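Local coordinates for GNA33 (Neisseria gonorrhoeae FA 1090, PDB 2G5D), which probably cleaves the beta-1,4 linkage between MurNAc and GlcNAc in peptidoglycan as an exolytic transglycosylase, forming a 1,6-anhydro bond in the MurNAc product, at residues L48-W53 / Y407-L412; A55-K60 / I90-A95; Q63-G68 / A83-T88; H359-K364 / G396-K401. All blocks are in the same frame, centred on the assembly; numbering follows the deposited sequence.

Contact 1: L48-W53 / Y407-L412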
# COMPACT_ATOMS: atom_id res chain seq x y z
N LEU A 48 -21.27 13.34 -15.33
CA LEU A 48 -21.06 14.80 -15.23
C LEU A 48 -21.47 15.38 -13.88
O LEU A 48 -21.30 16.56 -13.61
CB LEU A 48 -21.73 15.53 -16.39
CG LEU A 48 -20.82 15.62 -17.64
CD1 LEU A 48 -21.64 16.06 -18.86
CD2 LEU A 48 -19.64 16.61 -17.43
N SER A 49 -22.00 14.55 -13.02
CA SER A 49 -22.10 14.89 -11.60
C SER A 49 -20.74 14.87 -10.83
O SER A 49 -20.65 15.39 -9.71
CB SER A 49 -23.16 14.03 -10.93
OG SER A 49 -24.44 14.37 -11.45
N MET A 50 -19.71 14.24 -11.42
CA MET A 50 -18.35 14.32 -10.89
C MET A 50 -17.67 15.65 -11.29
O MET A 50 -17.70 16.03 -12.45
CB MET A 50 -17.50 13.09 -11.29
CG MET A 50 -18.08 11.81 -10.75
SD MET A 50 -17.37 10.24 -11.24
CE MET A 50 -18.23 9.83 -12.75
N PRO A 51 -17.14 16.38 -10.29
CA PRO A 51 -16.60 17.70 -10.57
C PRO A 51 -15.33 17.61 -11.42
O PRO A 51 -14.49 16.77 -11.15
CB PRO A 51 -16.33 18.28 -9.17
CG PRO A 51 -16.18 17.09 -8.26
CD PRO A 51 -17.01 15.98 -8.87
N HIS A 52 -15.22 18.45 -12.45
CA HIS A 52 -14.08 18.44 -13.37
C HIS A 52 -13.89 17.14 -14.16
O HIS A 52 -12.83 16.91 -14.73
CB HIS A 52 -12.78 18.80 -12.65
CG HIS A 52 -12.79 20.18 -12.07
ND1 HIS A 52 -11.76 20.65 -11.29
CD2 HIS A 52 -13.70 21.17 -12.14
CE1 HIS A 52 -12.03 21.89 -10.91
NE2 HIS A 52 -13.22 22.22 -11.40
N TRP A 53 -14.95 16.34 -14.23
CA TRP A 53 -15.01 15.18 -15.10
C TRP A 53 -14.50 15.49 -16.52
O TRP A 53 -13.65 14.78 -17.04
CB TRP A 53 -16.44 14.67 -15.21
CG TRP A 53 -16.53 13.53 -16.16
CD1 TRP A 53 -16.93 13.57 -17.47
CD2 TRP A 53 -16.15 12.18 -15.89
NE1 TRP A 53 -16.83 12.29 -18.03
CE2 TRP A 53 -16.36 11.43 -17.07
CE3 TRP A 53 -15.68 11.51 -14.74
CZ2 TRP A 53 -16.09 10.06 -17.14
CZ3 TRP A 53 -15.41 10.15 -14.81
CH2 TRP A 53 -15.63 9.44 -16.00
N TYR A 407 -14.68 13.16 -1.37
CA TYR A 407 -15.91 12.52 -1.84
C TYR A 407 -15.50 11.49 -2.86
O TYR A 407 -14.56 11.72 -3.61
CB TYR A 407 -16.82 13.54 -2.49
CG TYR A 407 -17.20 14.62 -1.51
CD1 TYR A 407 -16.55 15.85 -1.52
CD2 TYR A 407 -18.17 14.38 -0.55
CE1 TYR A 407 -16.88 16.83 -0.59
CE2 TYR A 407 -18.52 15.35 0.37
CZ TYR A 407 -17.86 16.57 0.35
OH TYR A 407 -18.22 17.53 1.27
N VAL A 408 -16.20 10.37 -2.88
CA VAL A 408 -15.79 9.32 -3.80
C VAL A 408 -16.92 8.76 -4.63
O VAL A 408 -18.07 8.67 -4.18
CB VAL A 408 -14.93 8.20 -3.11
CG1 VAL A 408 -13.79 8.81 -2.26
CG2 VAL A 408 -15.77 7.25 -2.32
N TRP A 409 -16.60 8.37 -5.86
CA TRP A 409 -17.57 7.71 -6.71
C TRP A 409 -16.86 6.50 -7.21
O TRP A 409 -15.73 6.60 -7.68
CB TRP A 409 -17.97 8.56 -7.92
CG TRP A 409 -18.73 9.84 -7.61
CD1 TRP A 409 -20.04 10.06 -7.85
CD2 TRP A 409 -18.19 11.06 -7.11
NE1 TRP A 409 -20.37 11.36 -7.51
CE2 TRP A 409 -19.26 12.00 -7.04
CE3 TRP A 409 -16.91 11.47 -6.71
CZ2 TRP A 409 -19.09 13.32 -6.56
CZ3 TRP A 409 -16.74 12.78 -6.22
CH2 TRP A 409 -17.82 13.69 -6.15
N GLN A 410 -17.52 5.36 -7.14
CA GLN A 410 -16.95 4.13 -7.66
C GLN A 410 -17.55 3.84 -9.05
O GLN A 410 -18.77 3.84 -9.19
CB GLN A 410 -17.30 3.00 -6.67
CG GLN A 410 -16.76 1.64 -7.07
CD GLN A 410 -16.97 0.57 -6.00
OE1 GLN A 410 -16.21 -0.38 -5.94
NE2 GLN A 410 -18.02 0.71 -5.18
N LEU A 411 -16.69 3.60 -10.07
CA LEU A 411 -17.12 3.24 -11.45
C LEU A 411 -16.99 1.73 -11.65
O LEU A 411 -15.96 1.14 -11.35
CB LEU A 411 -16.35 4.04 -12.54
CG LEU A 411 -16.76 5.52 -12.76
CD1 LEU A 411 -16.54 6.32 -11.50
CD2 LEU A 411 -16.01 6.18 -13.94
N LEU A 412 -18.07 1.10 -12.10
CA LEU A 412 -18.10 -0.34 -12.29
C LEU A 412 -18.66 -0.61 -13.67
O LEU A 412 -19.52 0.16 -14.15
CB LEU A 412 -19.01 -1.01 -11.21
CG LEU A 412 -18.51 -0.92 -9.77
CD1 LEU A 412 -19.62 -1.33 -8.79
CD2 LEU A 412 -17.23 -1.75 -9.57
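Met-50 sets its CG over one face of the Trp-409 indole, joining the loop ahead of helix 58-72 to strand 403-413 of the 3D domain, whose family belongs with the double-psi beta-barrels. The two side chains run past each other in opposite directions. CG of Met-50 is 3.7 Å from the centroid of the five-membered ring of Trp-409 and 8° off its normal, which identifies a CH-pi contact. SD of Met-50 has slipped off that normal, 4.3 Å from the same centroid at 29°, so the Met-aromatic component is oblique. A bend at chi3 (-87°) sets CE of Met-50 4.1 Å from Leu-411 CD1, where the two side chains meet tip to tip. The far end of the indole meets the next loop residue: Pro-51 CD approaches Trp-409 CH2 at 3.6 Å, obliquely to the ring.

Trp-409 and Leu-411 both point CB toward the loop, whereas Gln-410 between them points away and its OE1 accepts from Thr-348 N. Backbone bonds to Phe-354 and Trp-106 place the strand between strands 352-358 and 103-110. On the loop side, a type II turn from Met-50 to Trp-53 is closed by Trp-53 N and Met-50 O at 3.3 Å. Trp-53 NE1 donates to Glu-100, while CH2, on the six-membered ring of Trp-53, meets Leu-411 CD2 obliquely at 3.9 Å, tip to tip.

Contact 2: A55-K60 / I90-A95. Unlike the reference sequence in segment 90-95: Ile-90 (reference Val).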
# COMPACT_ATOMS: atom_id res chain seq x y z
N ALA A 55 -12.57 17.78 -17.74
CA ALA A 55 -11.16 18.19 -17.82
C ALA A 55 -10.11 17.15 -17.33
O ALA A 55 -8.91 17.45 -17.27
CB ALA A 55 -10.96 19.54 -17.12
N GLN A 56 -10.55 15.94 -17.02
CA GLN A 56 -9.62 14.87 -16.64
C GLN A 56 -8.58 14.50 -17.69
O GLN A 56 -8.85 14.49 -18.88
CB GLN A 56 -10.37 13.60 -16.26
CG GLN A 56 -11.17 13.67 -14.96
CD GLN A 56 -10.31 14.11 -13.81
OE1 GLN A 56 -9.41 13.39 -13.39
NE2 GLN A 56 -10.57 15.32 -13.31
N ASP A 57 -7.39 14.14 -17.21
CA ASP A 57 -6.40 13.47 -18.05
C ASP A 57 -6.78 11.98 -18.07
O ASP A 57 -6.19 11.14 -17.35
CB ASP A 57 -4.99 13.73 -17.51
CG ASP A 57 -3.91 13.35 -18.50
OD1 ASP A 57 -4.18 12.57 -19.44
OD2 ASP A 57 -2.80 13.84 -18.33
N PHE A 58 -7.79 11.67 -18.88
CA PHE A 58 -8.28 10.32 -19.05
C PHE A 58 -7.26 9.38 -19.72
O PHE A 58 -7.39 8.15 -19.63
CB PHE A 58 -9.60 10.30 -19.85
CG PHE A 58 -10.78 10.85 -19.12
CD1 PHE A 58 -11.30 12.09 -19.48
CD2 PHE A 58 -11.40 10.14 -18.10
CE1 PHE A 58 -12.42 12.63 -18.82
CE2 PHE A 58 -12.53 10.68 -17.41
CZ PHE A 58 -13.04 11.91 -17.78
N ALA A 59 -6.26 9.93 -20.42
CA ALA A 59 -5.18 9.07 -20.96
C ALA A 59 -4.44 8.41 -19.79
O ALA A 59 -4.16 7.20 -19.80
CB ALA A 59 -4.20 9.90 -21.82
N LYS A 60 -4.15 9.23 -18.77
CA LYS A 60 -3.45 8.76 -17.60
C LYS A 60 -4.30 7.75 -16.79
O LYS A 60 -3.77 6.73 -16.35
CB LYS A 60 -2.91 9.93 -16.75
CG LYS A 60 -1.61 10.47 -17.30
CD LYS A 60 -1.05 11.66 -16.53
CE LYS A 60 0.07 12.36 -17.32
NZ LYS A 60 -0.32 12.66 -18.77
N ILE A 90 -4.37 5.48 -26.06
CA ILE A 90 -3.95 6.25 -24.88
C ILE A 90 -4.02 7.74 -25.20
O ILE A 90 -3.00 8.38 -25.50
CB ILE A 90 -2.53 5.85 -24.36
CG1 ILE A 90 -2.45 4.34 -24.14
CG2 ILE A 90 -2.22 6.58 -23.05
CD1 ILE A 90 -3.13 3.84 -22.87
N HIS A 91 -5.25 8.27 -25.12
CA HIS A 91 -5.60 9.67 -25.39
C HIS A 91 -6.88 9.97 -24.64
O HIS A 91 -7.80 9.16 -24.65
CB HIS A 91 -5.85 9.94 -26.87
CG HIS A 91 -5.87 11.40 -27.23
ND1 HIS A 91 -6.92 12.24 -26.92
CD2 HIS A 91 -4.95 12.17 -27.87
CE1 HIS A 91 -6.65 13.46 -27.33
NE2 HIS A 91 -5.46 13.45 -27.92
N SER A 92 -6.92 11.14 -24.00
CA SER A 92 -8.05 11.57 -23.18
C SER A 92 -9.39 11.65 -23.88
O SER A 92 -10.42 11.52 -23.21
CB SER A 92 -7.73 12.91 -22.55
OG SER A 92 -6.62 12.76 -21.71
N PHE A 93 -9.40 11.89 -25.19
CA PHE A 93 -10.66 11.98 -25.93
C PHE A 93 -11.35 10.62 -25.97
O PHE A 93 -12.50 10.47 -25.54
CB PHE A 93 -10.46 12.53 -27.35
CG PHE A 93 -11.74 12.66 -28.14
CD1 PHE A 93 -12.64 13.69 -27.85
CD2 PHE A 93 -12.05 11.74 -29.14
CE1 PHE A 93 -13.84 13.82 -28.57
CE2 PHE A 93 -13.25 11.86 -29.86
CZ PHE A 93 -14.13 12.91 -29.58
N GLN A 94 -10.63 9.63 -26.49
CA GLN A 94 -11.09 8.23 -26.59
C GLN A 94 -11.27 7.54 -25.23
O GLN A 94 -12.24 6.78 -25.02
CB GLN A 94 -10.08 7.45 -27.42
CG GLN A 94 -10.18 7.72 -28.93
CD GLN A 94 -9.36 8.91 -29.47
OE1 GLN A 94 -9.40 9.19 -30.68
NE2 GLN A 94 -8.62 9.60 -28.61
N ALA A 95 -10.33 7.82 -24.32
CA ALA A 95 -10.33 7.27 -22.97
C ALA A 95 -11.51 7.78 -22.14
O ALA A 95 -12.09 7.04 -21.38
CB ALA A 95 -9.01 7.57 -22.28
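The Phe-58 ring is approached obliquely from across the contact, its CD1 lying 3.9 Å from Ser-92 O. Gln-56 CB covers the centre of one Phe-58 face, 3.4 Å above the plane, and Trp-53 meets the ring edge-to-face. The His-91 imidazole receives Phe-93 N at its edge, with ND1 as acceptor at 3.0 Å and the donor only 7° out of the ring plane; this is the N-cap bond of helix 92-102.

Between the two segments the hydrogen bond is Ala-59 N to Ser-92 OG, 3.1 Å long with an N-H...O angle of 155°. OG is anti to the carbonyl carbon of Ser-92 (chi1 -62°), which directs it at the first turn of the other helix. Backbones come close here, with the CA atoms of Phe-58 and Ser-92 4.3 Å apart. Small side chains fill the approach: Ala-95 CB lies 3.2 Å from Phe-58 O, a tight fit, and Ala-59 CB faces Ile-90 CG2.

Asp-57 occupies the N-cap of helix 58-72. Its OD1 accepts a weak bond from Lys-60 N, while OD2 forms a salt bridge with Lys-60 NZ at 2.8 Å, met on the syn side but tilted from the carboxylate plane. Two N-capped helix starts are thus packed side by side, and the serine opening one helix supplies an acceptor to a first-turn N-H of the other, supplementing the capping by Asp-57.

Contact 3: Q63-G68 / A83-T88; sequences QSFRLG and AQAFQT
Arg-66 reaches from helix 58-72 to two backbone carbonyls near the C-terminal end of helix 79-86. Its NE donates to Ala-85 O at 2.9 Å, from above the carbonyl plane (42° out of it). NH2 donates to Thr-88 O; the modelled separation of 2.5 Å is unusually short, so its exact value is doubtful. Both oxygens lie near the edge of the guanidinium, somewhat tilted from its plane.

The arginine's aliphatic part packs on Phe-86. CD of Arg-66 is 3.8 Å from the Phe-86 ring centroid and 9° off the normal, a CH-pi contact over the centre of the face. Guanidinium and ring planes are 24° apart, and Phe-86 CA and O lie over one guanidinium face. Beside this, Ala-85 CB touches the edge of the Phe-65 ring, 3.8 Å from CD2.

The chain of Arg-66 is extended from CG to NE, which carries NE out to the carbonyls. In the second shell, Thr-88 OG1 donates to Gln-84 O at 2.6 Å, bracing the turn that carries Thr-88 O. Further out, the disulfide between Cys-69 and Cys-82 ties the same two helices together, with Phe-86 touching Cys-69. A positive guanidinium facing carbonyls at a helix C-terminal end would be expected to complement the partial negative charge there and to stabilise this helical pairing.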
# COMPACT_ATOMS: atom_id res chain seq x y z
N GLN A 63 -4.11 4.48 -18.77
CA GLN A 63 -2.84 3.81 -18.42
C GLN A 63 -2.95 3.06 -17.09
O GLN A 63 -2.59 1.88 -16.99
CB GLN A 63 -1.69 4.82 -18.33
CG GLN A 63 -1.18 5.30 -19.68
CD GLN A 63 -0.18 6.40 -19.54
OE1 GLN A 63 -0.51 7.50 -19.08
NE2 GLN A 63 1.04 6.14 -19.91
N SER A 64 -3.46 3.74 -16.07
CA SER A 64 -3.55 3.16 -14.74
C SER A 64 -4.49 1.94 -14.75
O SER A 64 -4.14 0.87 -14.21
CB SER A 64 -4.00 4.25 -13.76
OG SER A 64 -3.94 3.82 -12.42
N PHE A 65 -5.66 2.07 -15.38
CA PHE A 65 -6.61 0.92 -15.50
C PHE A 65 -6.02 -0.31 -16.21
O PHE A 65 -6.23 -1.44 -15.77
CB PHE A 65 -7.95 1.34 -16.16
CG PHE A 65 -9.01 0.25 -16.12
CD1 PHE A 65 -9.55 -0.18 -14.90
CD2 PHE A 65 -9.46 -0.35 -17.29
CE1 PHE A 65 -10.52 -1.19 -14.86
CE2 PHE A 65 -10.44 -1.37 -17.27
CZ PHE A 65 -10.98 -1.79 -16.06
N ARG A 66 -5.31 -0.07 -17.31
CA ARG A 66 -4.61 -1.10 -18.10
C ARG A 66 -3.59 -1.88 -17.28
O ARG A 66 -3.49 -3.10 -17.43
CB ARG A 66 -3.89 -0.49 -19.34
CG ARG A 66 -4.76 -0.20 -20.60
CD ARG A 66 -3.80 -0.03 -21.80
NE ARG A 66 -4.45 0.48 -23.00
CZ ARG A 66 -3.84 0.64 -24.18
NH1 ARG A 66 -2.56 0.31 -24.32
NH2 ARG A 66 -4.51 1.12 -25.22
N LEU A 67 -2.85 -1.19 -16.41
CA LEU A 67 -1.91 -1.86 -15.49
C LEU A 67 -2.64 -2.83 -14.52
O LEU A 67 -2.19 -3.95 -14.29
CB LEU A 67 -1.09 -0.81 -14.71
CG LEU A 67 -0.08 0.07 -15.46
CD1 LEU A 67 0.26 1.38 -14.69
CD2 LEU A 67 1.18 -0.66 -15.78
N GLY A 68 -3.76 -2.38 -13.95
CA GLY A 68 -4.55 -3.24 -13.07
C GLY A 68 -5.12 -4.46 -13.79
O GLY A 68 -5.22 -5.52 -13.19
N ALA A 83 -10.37 -6.09 -21.81
CA ALA A 83 -10.06 -6.27 -23.23
C ALA A 83 -10.22 -4.94 -23.98
O ALA A 83 -9.35 -4.54 -24.76
CB ALA A 83 -10.94 -7.36 -23.84
N GLN A 84 -11.34 -4.26 -23.73
CA GLN A 84 -11.66 -3.02 -24.43
C GLN A 84 -10.68 -1.88 -24.09
O GLN A 84 -10.38 -1.05 -24.95
CB GLN A 84 -13.09 -2.59 -24.12
CG GLN A 84 -13.61 -1.47 -25.01
CD GLN A 84 -13.63 -1.87 -26.49
OE1 GLN A 84 -13.81 -3.03 -26.82
NE2 GLN A 84 -13.44 -0.89 -27.38
N ALA A 85 -10.23 -1.85 -22.83
CA ALA A 85 -9.19 -0.92 -22.39
C ALA A 85 -7.95 -1.01 -23.28
O ALA A 85 -7.31 -0.01 -23.53
CB ALA A 85 -8.82 -1.16 -20.90
N PHE A 86 -7.63 -2.21 -23.77
CA PHE A 86 -6.44 -2.41 -24.61
C PHE A 86 -6.68 -2.10 -26.09
O PHE A 86 -5.73 -1.92 -26.85
CB PHE A 86 -5.82 -3.80 -24.38
CG PHE A 86 -4.90 -3.84 -23.19
CD1 PHE A 86 -5.41 -3.97 -21.89
CD2 PHE A 86 -3.52 -3.68 -23.36
CE1 PHE A 86 -4.55 -3.98 -20.77
CE2 PHE A 86 -2.64 -3.68 -22.24
CZ PHE A 86 -3.16 -3.84 -20.94
N GLN A 87 -7.94 -2.01 -26.48
CA GLN A 87 -8.32 -1.55 -27.81
C GLN A 87 -8.69 -0.05 -27.85
O GLN A 87 -9.15 0.45 -28.86
CB GLN A 87 -9.45 -2.45 -28.36
CG GLN A 87 -8.96 -3.87 -28.68
CD GLN A 87 -10.09 -4.87 -28.97
OE1 GLN A 87 -9.82 -6.01 -29.38
NE2 GLN A 87 -11.35 -4.45 -28.75
N THR A 88 -8.48 0.64 -26.73
CA THR A 88 -8.70 2.07 -26.60
C THR A 88 -7.36 2.87 -26.66
O THR A 88 -6.45 2.59 -25.89
CB THR A 88 -9.40 2.36 -25.26
OG1 THR A 88 -10.57 1.54 -25.17
CG2 THR A 88 -9.76 3.84 -25.13

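Contact 4: H359-K364 / G396-K401; sequences HPVTRK and GELAGK
His-359 begins the loop by bringing its CE1 to 3.4 Å from Leu-398 CD2, the methyl approaching the imidazole obliquely. The ring's other role is within the loop: ND1 accepts from both Val-361 N and Thr-362 N, each at 3.2 Å, with N-H...N angles of 162° and 165°. CG of His-359 is anti to the backbone N (chi1 -168°), and the turn of the ring about chi2 brings ND1 to the two N-H groups; Pro-360 CD lies over one face, offset toward the rim.

Pro-360 points its CB toward helix 393-401. CB lies 3.4 Å from Leu-398 O and CG faces Leu-398 CD2, while the carbonyl oxygen of Pro-360 meets Lys-401 CB at 3.6 Å. Trp-389 of strand 384-391 touches both Pro-360 and Leu-398, backing the contact from the barrel side.

Val-361 adds the outer part. Its CG1 is 3.9 Å from Leu-398 CD2, the two side chains crossing at about a right angle, and 3.7 Å from Lys-401 CD, so the lysine contributes its aliphatic chain here.

Arg-363, with a left-handed backbone (positive phi), folds its guanidinium back so that one face lies against Pro-360 O. Its N donates to His-359 O, an alpha turn. Finally, Lys-364 O accepts from His-359 N at 2.8 Å, closing the loop. This is a beta-hairpin connection between antiparallel strands 352-358 and 365-375, packed against helix 393-401 through Leu-398 and Lys-401 within the 3D domain.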
# COMPACT_ATOMS: atom_id res chain seq x y z
N HIS A 359 -5.94 19.42 -2.89
CA HIS A 359 -4.50 19.24 -3.02
C HIS A 359 -3.79 19.50 -1.68
O HIS A 359 -4.00 20.55 -1.08
CB HIS A 359 -3.95 20.15 -4.13
CG HIS A 359 -2.54 19.84 -4.52
ND1 HIS A 359 -1.45 20.19 -3.74
CD2 HIS A 359 -2.04 19.21 -5.61
CE1 HIS A 359 -0.34 19.78 -4.33
NE2 HIS A 359 -0.67 19.19 -5.47
N PRO A 360 -2.98 18.54 -1.19
CA PRO A 360 -2.32 18.60 0.13
C PRO A 360 -1.40 19.79 0.41
O PRO A 360 -1.10 20.05 1.58
CB PRO A 360 -1.53 17.28 0.21
CG PRO A 360 -1.40 16.82 -1.18
CD PRO A 360 -2.66 17.27 -1.88
N VAL A 361 -0.95 20.49 -0.63
CA VAL A 361 -0.17 21.72 -0.41
C VAL A 361 -0.88 22.98 -0.93
O VAL A 361 -1.02 23.95 -0.18
CB VAL A 361 1.32 21.61 -0.93
CG1 VAL A 361 1.97 20.28 -0.50
CG2 VAL A 361 1.42 21.78 -2.45
N THR A 362 -1.34 22.96 -2.18
CA THR A 362 -2.05 24.13 -2.75
C THR A 362 -3.47 24.34 -2.21
O THR A 362 -4.05 25.43 -2.36
CB THR A 362 -2.10 24.11 -4.31
OG1 THR A 362 -3.00 23.08 -4.77
CG2 THR A 362 -0.71 23.91 -4.91
N ARG A 363 -4.01 23.30 -1.57
CA ARG A 363 -5.37 23.31 -0.99
C ARG A 363 -6.46 23.56 -2.03
O ARG A 363 -7.65 23.50 -1.71
CB ARG A 363 -5.47 24.30 0.20
CG ARG A 363 -4.88 23.77 1.53
CD ARG A 363 -5.78 22.67 2.14
NE ARG A 363 -5.08 21.74 3.03
CZ ARG A 363 -4.77 20.49 2.71
NH1 ARG A 363 -5.08 20.00 1.52
NH2 ARG A 363 -4.13 19.71 3.59
N LYS A 364 -6.05 23.83 -3.28
CA LYS A 364 -6.95 23.91 -4.44
C LYS A 364 -7.64 22.56 -4.71
O LYS A 364 -7.24 21.52 -4.17
CB LYS A 364 -6.19 24.34 -5.70
CG LYS A 364 -5.72 25.79 -5.75
CD LYS A 364 -4.85 25.99 -6.99
CE LYS A 364 -4.14 27.33 -6.99
NZ LYS A 364 -3.14 27.36 -8.09
N GLY A 396 6.92 12.40 -1.49
CA GLY A 396 7.01 12.32 -0.03
C GLY A 396 6.43 13.52 0.70
O GLY A 396 5.63 13.36 1.63
N GLU A 397 6.84 14.71 0.28
CA GLU A 397 6.25 15.98 0.74
C GLU A 397 4.72 16.02 0.60
O GLU A 397 4.01 16.35 1.55
CB GLU A 397 6.90 17.14 -0.00
CG GLU A 397 8.30 17.47 0.51
CD GLU A 397 9.27 17.90 -0.60
OE1 GLU A 397 8.82 18.56 -1.57
OE2 GLU A 397 10.48 17.58 -0.49
N LEU A 398 4.22 15.68 -0.59
CA LEU A 398 2.77 15.62 -0.85
C LEU A 398 2.03 14.65 0.05
O LEU A 398 1.01 15.00 0.64
CB LEU A 398 2.49 15.29 -2.31
CG LEU A 398 2.91 16.39 -3.29
CD1 LEU A 398 3.07 15.84 -4.70
CD2 LEU A 398 1.92 17.53 -3.27
N ALA A 399 2.57 13.44 0.18
CA ALA A 399 1.93 12.38 0.94
C ALA A 399 1.68 12.76 2.40
O ALA A 399 0.53 12.70 2.86
CB ALA A 399 2.73 11.08 0.82
N GLY A 400 2.74 13.16 3.10
CA GLY A 400 2.66 13.53 4.52
C GLY A 400 1.78 14.73 4.83
O GLY A 400 1.27 14.86 5.94
N LYS A 401 1.60 15.60 3.84
CA LYS A 401 0.77 16.80 3.98
C LYS A 401 -0.71 16.55 3.70
O LYS A 401 -1.57 17.41 3.93
CB LYS A 401 1.32 17.92 3.08
CG LYS A 401 2.63 18.53 3.58
CD LYS A 401 2.85 19.95 3.07
CE LYS A 401 4.31 20.35 3.23
NZ LYS A 401 4.54 21.81 3.03

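Contacts 1 to 3 form a continuous chain of packing. Contact 1 meets contact 2 where Trp-53 O lies 3.0 Å from Phe-58 CZ, and contact 2 meets contact 3 where Ile-90 CD1 lies 3.5 Å from Arg-66 CZ. Contacts 2 and 3, whose centres are 12 Å apart, both use helix 58-72, which pairs with helix 92-102 near its start and with helix 79-86 further along. Contact 4 stands apart: its nearest atoms are about 8 Å from contact 1 and about 16 Å from contact 3. It relates to contact 1 through sequence, since helix 393-401 leads directly into strand 403-413.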